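Local structure of alkyl hydroperoxide reductase/ Thiol specific antioxidant/ Mal allergen (Burkholderia ambifaria, 5ENU) at residues 54-59 with 147-151; 109-113 with 124-130. The protein probably reduces hydrogen peroxide and organic hydroperoxides through a reactive cysteine thiol, as a thiol-dependent antioxidant enzyme of the peroxiredoxin (AhpC/TSA) family. All blocks are in the same frame, centred on the assembly; numbering follows the deposited sequence.

Interaction 1 (54-59 with 147-151)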
loop_
_atom_site.group_PDB
_atom_site.type_symbol
_atom_site.label_atom_id
_atom_site.label_comp_id
_atom_site.label_asym_id
_atom_site.label_seq_id
_atom_site.Cartn_x
_atom_site.Cartn_y
_atom_site.Cartn_z
ATOM N N THR A 54 3.154 -4.188 13.124
ATOM C CA THR A 54 4.603 -4.277 12.936
ATOM C C THR A 54 5.016 -3.673 11.594
ATOM O O THR A 54 5.987 -2.909 11.519
ATOM C CB THR A 54 5.065 -5.732 13.032
ATOM O OG1 THR A 54 4.721 -6.254 14.325
ATOM C CG2 THR A 54 6.578 -5.842 12.826
ATOM N N GLU A 55 4.289 -4.006 10.518
ATOM C CA GLU A 55 4.632 -3.458 9.211
ATOM C C GLU A 55 4.599 -1.929 9.218
ATOM O O GLU A 55 5.524 -1.273 8.725
ATOM C CB GLU A 55 3.710 -4.037 8.134
ATOM C CG GLU A 55 4.160 -3.659 6.727
ATOM C CD GLU A 55 3.354 -4.289 5.604
ATOM O OE1 GLU A 55 2.234 -4.774 5.860
ATOM O OE2 GLU A 55 3.875 -4.282 4.451
ATOM N N GLY A 56 3.537 -1.350 9.767
ATOM C CA GLY A 56 3.454 0.104 9.845
ATOM C C GLY A 56 4.584 0.716 10.659
ATOM O O GLY A 56 5.194 1.707 10.241
ATOM N N LEU A 57 4.904 0.113 11.816
ATOM C CA LEU A 57 5.988 0.618 12.662
ATOM C C LEU A 57 7.342 0.500 11.980
ATOM O O LEU A 57 8.205 1.368 12.170
ATOM C CB LEU A 57 5.998 -0.126 13.999
ATOM C CG LEU A 57 4.841 0.267 14.934
ATOM C CD1 LEU A 57 4.872 -0.605 16.169
ATOM C CD2 LEU A 57 4.901 1.727 15.324
ATOM N N GLN A 58 7.543 -0.546 11.164
ATOM C CA GLN A 58 8.834 -0.701 10.503
ATOM C C GLN A 58 8.984 0.284 9.348
ATOM O O GLN A 58 10.068 0.852 9.151
ATOM C CB GLN A 58 9.057 -2.172 10.105
ATOM C CG GLN A 58 9.340 -3.027 11.362
ATOM C CD GLN A 58 9.580 -4.499 11.090
ATOM O OE1 GLN A 58 9.090 -5.051 10.121
ATOM N NE2 GLN A 58 10.309 -5.150 11.986
ATOM N N PHE A 59 7.895 0.554 8.615
ATOM C CA PHE A 59 7.954 1.632 7.631
ATOM C C PHE A 59 8.192 2.974 8.314
ATOM O O PHE A 59 8.954 3.806 7.802
ATOM C CB PHE A 59 6.681 1.691 6.775
ATOM C CG PHE A 59 6.683 0.757 5.584
ATOM C CD1 PHE A 59 7.578 0.941 4.548
ATOM C CD2 PHE A 59 5.758 -0.287 5.491
ATOM C CE1 PHE A 59 7.577 0.099 3.449
ATOM C CE2 PHE A 59 5.733 -1.131 4.374
ATOM C CZ PHE A 59 6.657 -0.933 3.359
ATOM N N VAL A 147 5.920 -10.244 6.907
ATOM C CA VAL A 147 6.441 -8.947 7.351
ATOM C C VAL A 147 7.951 -8.966 7.601
ATOM O O VAL A 147 8.646 -8.042 7.135
ATOM C CB VAL A 147 5.647 -8.399 8.551
ATOM C CG1 VAL A 147 6.224 -7.060 9.050
ATOM C CG2 VAL A 147 4.186 -8.229 8.182
ATOM N N PRO A 148 8.518 -9.949 8.314
ATOM C CA PRO A 148 9.953 -9.867 8.636
ATOM C C PRO A 148 10.825 -9.728 7.400
ATOM O O PRO A 148 10.683 -10.480 6.431
ATOM C CB PRO A 148 10.226 -11.181 9.376
ATOM C CG PRO A 148 8.939 -11.493 10.058
ATOM C CD PRO A 148 7.885 -11.087 9.015
ATOM N N GLY A 149 11.713 -8.728 7.424
ATOM C CA GLY A 149 12.625 -8.461 6.327
ATOM C C GLY A 149 12.043 -7.630 5.199
ATOM O O GLY A 149 12.810 -7.116 4.365
ATOM N N HIS A 150 10.721 -7.443 5.170
ATOM C CA HIS A 150 10.069 -6.861 4.005
ATOM C C HIS A 150 10.392 -5.379 3.824
ATOM O O HIS A 150 10.758 -4.954 2.723
ATOM C CB HIS A 150 8.555 -7.077 4.050
ATOM C CG HIS A 150 7.851 -6.507 2.860
ATOM N ND1 HIS A 150 8.177 -6.870 1.564
ATOM C CD2 HIS A 150 6.829 -5.624 2.759
ATOM C CE1 HIS A 150 7.406 -6.203 0.722
ATOM N NE2 HIS A 150 6.578 -5.444 1.422
ATOM N N VAL A 151 10.275 -4.570 4.884
ATOM C CA VAL A 151 10.580 -3.148 4.743
ATOM C C VAL A 151 12.026 -2.945 4.316
ATOM O O VAL A 151 12.322 -2.077 3.479
ATOM C CB VAL A 151 10.225 -2.384 6.034
ATOM C CG1 VAL A 151 10.596 -0.905 5.926
ATOM C CG2 VAL A 151 8.737 -2.521 6.322
HETATM O O HOH W 1 9.584 -5.561 7.639
#
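The F59 ring lies beneath V151, whose CG2 methyl sits over the centre of one face, 3.7 Å from the centroid and only 6° off the ring normal, a CH-pi contact. CG1 of the same valine leans over the rim of the ring, 3.8 Å from CD1 of F59. The second flat group, the H150 imidazole, offers its edge: E55 OE2 lies near the ring plane, 3.7 Å from H150 CD2, with carboxylate and ring planes turned 67° apart. These contacts join helix 50-68 to the start of helix 150-160 in the thioredoxin fold; in peroxiredoxins the first of these helices carries the peroxidatic cysteine in its opening turn.

Beta-branched valine suits this junction because its paired methyls can fill a narrow gap: both of V151's touch F59 and Q58, while V147 sends CG1 toward the helix just past its first turn, 4.0 Å from CG2 of T54. That methyl stands anti to its own backbone N (chi1 178°), which also brings it alongside E55 CB. The long, extended E55 suits a place where its aliphatic part can pack on V147 and its OE1 reach on to a salt bridge with R127, while H150 NE2 is hydrogen-bonded to T129 OG1. F59 has a further aromatic neighbour, Y42, stacked on it.

G149 stands at the N-cap with positive phi, a backbone shape that glycine, lacking a side chain, adopts easily. No direct hydrogen bond joins the segments; one water does so instead, donating to Q58 OE1 at 2.6 Å and to V147 O at 2.7 Å, and accepting from V151 N at 3.0 Å.

Interaction 2 (109-113 with 124-130)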
loop_
_atom_site.group_PDB
_atom_site.type_symbol
_atom_site.label_atom_id
_atom_site.label_comp_id
_atom_site.label_asym_id
_atom_site.label_seq_id
_atom_site.Cartn_x
_atom_site.Cartn_y
_atom_site.Cartn_z
ATOM N N PHE A 109 -5.088 -3.440 -8.060
ATOM C CA PHE A 109 -3.827 -4.109 -7.758
ATOM C C PHE A 109 -3.977 -5.610 -7.582
ATOM O O PHE A 109 -2.972 -6.303 -7.398
ATOM C CB PHE A 109 -3.142 -3.449 -6.560
ATOM C CG PHE A 109 -2.528 -2.121 -6.905
ATOM C CD1 PHE A 109 -3.311 -0.967 -6.974
ATOM C CD2 PHE A 109 -1.165 -2.031 -7.194
ATOM C CE1 PHE A 109 -2.736 0.257 -7.333
ATOM C CE2 PHE A 109 -0.585 -0.814 -7.553
ATOM C CZ PHE A 109 -1.370 0.337 -7.626
ATOM N N ASP A 110 -5.210 -6.111 -7.643
ATOM C CA ASP A 110 -5.500 -7.545 -7.669
ATOM C C ASP A 110 -5.004 -8.253 -6.402
ATOM O O ASP A 110 -4.373 -9.310 -6.455
ATOM C CB ASP A 110 -4.996 -8.210 -8.958
ATOM C CG ASP A 110 -5.637 -9.555 -9.197
ATOM O OD1 ASP A 110 -6.785 -9.779 -8.745
ATOM O OD2 ASP A 110 -4.976 -10.393 -9.836
ATOM N N VAL A 111 -5.325 -7.672 -5.242
ATOM C CA VAL A 111 -4.876 -8.217 -3.956
ATOM C C VAL A 111 -5.968 -8.955 -3.193
ATOM O O VAL A 111 -5.696 -9.459 -2.096
ATOM C CB VAL A 111 -4.227 -7.143 -3.050
ATOM C CG1 VAL A 111 -3.027 -6.493 -3.730
ATOM C CG2 VAL A 111 -5.255 -6.087 -2.628
ATOM N N ILE A 112 -7.195 -9.023 -3.711
ATOM C CA ILE A 112 -8.251 -9.713 -2.979
ATOM C C ILE A 112 -8.003 -11.216 -3.032
ATOM O O ILE A 112 -7.654 -11.771 -4.085
ATOM C CB ILE A 112 -9.639 -9.353 -3.545
ATOM C CG1 ILE A 112 -9.942 -7.861 -3.384
ATOM C CG2 ILE A 112 -10.756 -10.255 -2.942
ATOM C CD1 ILE A 112 -10.065 -7.378 -1.928
ATOM N N LYS A 113 -8.196 -11.890 -1.901
ATOM C CA LYS A 113 -8.051 -13.335 -1.833
ATOM C C LYS A 113 -9.133 -13.890 -0.921
ATOM O O LYS A 113 -9.266 -13.439 0.218
ATOM C CB LYS A 113 -6.676 -13.681 -1.247
ATOM C CG LYS A 113 -6.375 -15.165 -1.166
ATOM C CD LYS A 113 -5.067 -15.420 -0.412
ATOM C CE LYS A 113 -4.603 -16.868 -0.572
ATOM N NZ LYS A 113 -3.964 -17.094 -1.904
ATOM N N GLY A 124 -10.681 -11.445 1.867
ATOM C CA GLY A 124 -9.513 -10.849 2.484
ATOM C C GLY A 124 -8.588 -10.139 1.500
ATOM O O GLY A 124 -8.764 -10.202 0.279
ATOM N N ILE A 125 -7.618 -9.418 2.066
ATOM C CA ILE A 125 -6.501 -8.801 1.343
ATOM C C ILE A 125 -5.281 -9.686 1.552
ATOM O O ILE A 125 -4.974 -10.064 2.690
ATOM C CB ILE A 125 -6.191 -7.394 1.905
ATOM C CG1 ILE A 125 -7.213 -6.358 1.451
ATOM C CG2 ILE A 125 -4.739 -6.937 1.552
ATOM C CD1 ILE A 125 -6.901 -4.974 1.972
ATOM N N GLU A 126 -4.567 -9.982 0.473
ATOM C CA GLU A 126 -3.255 -10.603 0.540
ATOM C C GLU A 126 -2.219 -9.499 0.748
ATOM O O GLU A 126 -2.112 -8.593 -0.081
ATOM C CB GLU A 126 -3.020 -11.299 -0.804
ATOM C CG GLU A 126 -1.713 -12.038 -0.901
ATOM C CD GLU A 126 -1.642 -12.958 -2.106
ATOM O OE1 GLU A 126 -1.702 -12.471 -3.252
ATOM O OE2 GLU A 126 -1.543 -14.181 -1.895
ATOM N N ARG A 127 -1.481 -9.543 1.868
ATOM C CA ARG A 127 -0.459 -8.530 2.148
ATOM C C ARG A 127 0.518 -8.429 0.978
ATOM O O ARG A 127 1.179 -9.409 0.631
ATOM C CB ARG A 127 0.318 -8.886 3.426
ATOM C CG ARG A 127 1.207 -7.751 3.941
ATOM C CD ARG A 127 2.078 -8.184 5.138
ATOM N NE ARG A 127 1.294 -8.806 6.199
ATOM C CZ ARG A 127 0.571 -8.129 7.094
ATOM N NH1 ARG A 127 -0.163 -8.784 7.984
ATOM N NH2 ARG A 127 0.570 -6.792 7.109
ATOM N N SER A 128 0.595 -7.247 0.368
ATOM C CA SER A 128 1.314 -7.061 -0.885
ATOM C C SER A 128 1.806 -5.624 -0.942
ATOM O O SER A 128 1.146 -4.712 -0.425
ATOM C CB SER A 128 0.412 -7.307 -2.106
ATOM O OG SER A 128 -0.200 -8.577 -2.047
ATOM N N THR A 129 2.930 -5.416 -1.631
ATOM C CA THR A 129 3.535 -4.091 -1.771
ATOM C C THR A 129 3.919 -3.855 -3.217
ATOM O O THR A 129 4.275 -4.794 -3.931
ATOM C CB THR A 129 4.740 -3.964 -0.857
ATOM O OG1 THR A 129 4.306 -4.219 0.475
ATOM C CG2 THR A 129 5.405 -2.584 -0.944
ATOM N N PHE A 130 3.835 -2.593 -3.634
ATOM C CA PHE A 130 4.100 -2.184 -5.006
ATOM C C PHE A 130 5.006 -0.966 -4.997
ATOM O O PHE A 130 4.757 -0.012 -4.258
ATOM C CB PHE A 130 2.773 -1.871 -5.687
ATOM C CG PHE A 130 1.856 -3.057 -5.707
ATOM C CD1 PHE A 130 1.949 -4.004 -6.733
ATOM C CD2 PHE A 130 0.957 -3.286 -4.663
ATOM C CE1 PHE A 130 1.130 -5.135 -6.726
ATOM C CE2 PHE A 130 0.152 -4.424 -4.662
ATOM C CZ PHE A 130 0.237 -5.334 -5.701
HETATM O O HOH W 2 -2.239 -15.953 -3.391
#
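F109 and F130 both turn CG beside their own backbone N, anti to the carbonyl carbon (chi1 -74° and -60°), and these torsions bring the two rings together edge to face. CD2 of F109 stands over the centre of the F130 ring, 3.5 Å from F130 CG; the ring centroids are 4.7 Å apart and the planes meet at 58°. V111 completes the cluster: its CG1 approaches the edge of the F130 ring, 3.9 Å from CE2, and also touches CB of S128. Large flat phenylalanines and a compact branched valine suit this buried corner, where the chain leaves helix 104-109 through a Schellman motif, with D110 at positive phi.

Beyond the cluster the contact becomes an antiparallel beta hairpin. K113 and G124 form a hydrogen-bonded pair, with K113 N donating to G124 O at 2.8 Å and G124 N to K113 O at 2.9 Å; I112 and I125 make the adjoining non-hydrogen-bonded pair. E126 N then gives V111 O a nearly straight bond of 2.9 Å, which extends the pairing past the strand itself. At this break in strand 120-132, the S128 hydroxyl donates to E126 O at 2.7 Å, a short side-chain bond that ties the irregular backbone together. The long side chains of K113 and E126 cross near the surface, where NZ and OE2 form a long salt bridge of 3.8 Å.

I112 and I125 both rest on C106 of helix 104-109. V111 packs on F43 of strand 38-43 and R143 of strand 138-143, and those two strands flank 128-130 through backbone hydrogen bonds, so the hairpin grows directly out of the central sheet.

Interactions 1 and 2 have centres about 16 Å apart, yet they meet through residues of 124-130. R127 and T129, whose CB atoms face away from segment 109-113, reach the helices of interaction 1: R127 NH2 forms a salt bridge with E55 OE1 at 2.9 Å, and T129 OG1 probably hydrogen-bonds H150 NE2 at 2.7 Å. V147 CG2 also packs 3.6 Å from R127 NE. Strand 120-132 thus carries the F109 cluster on one side and the helix junction on the other. Because helix 50-68 begins with the peroxidatic-cysteine turn in peroxiredoxins, the E55-R127 bridge is consistent with a role in positioning this arginine near the active site.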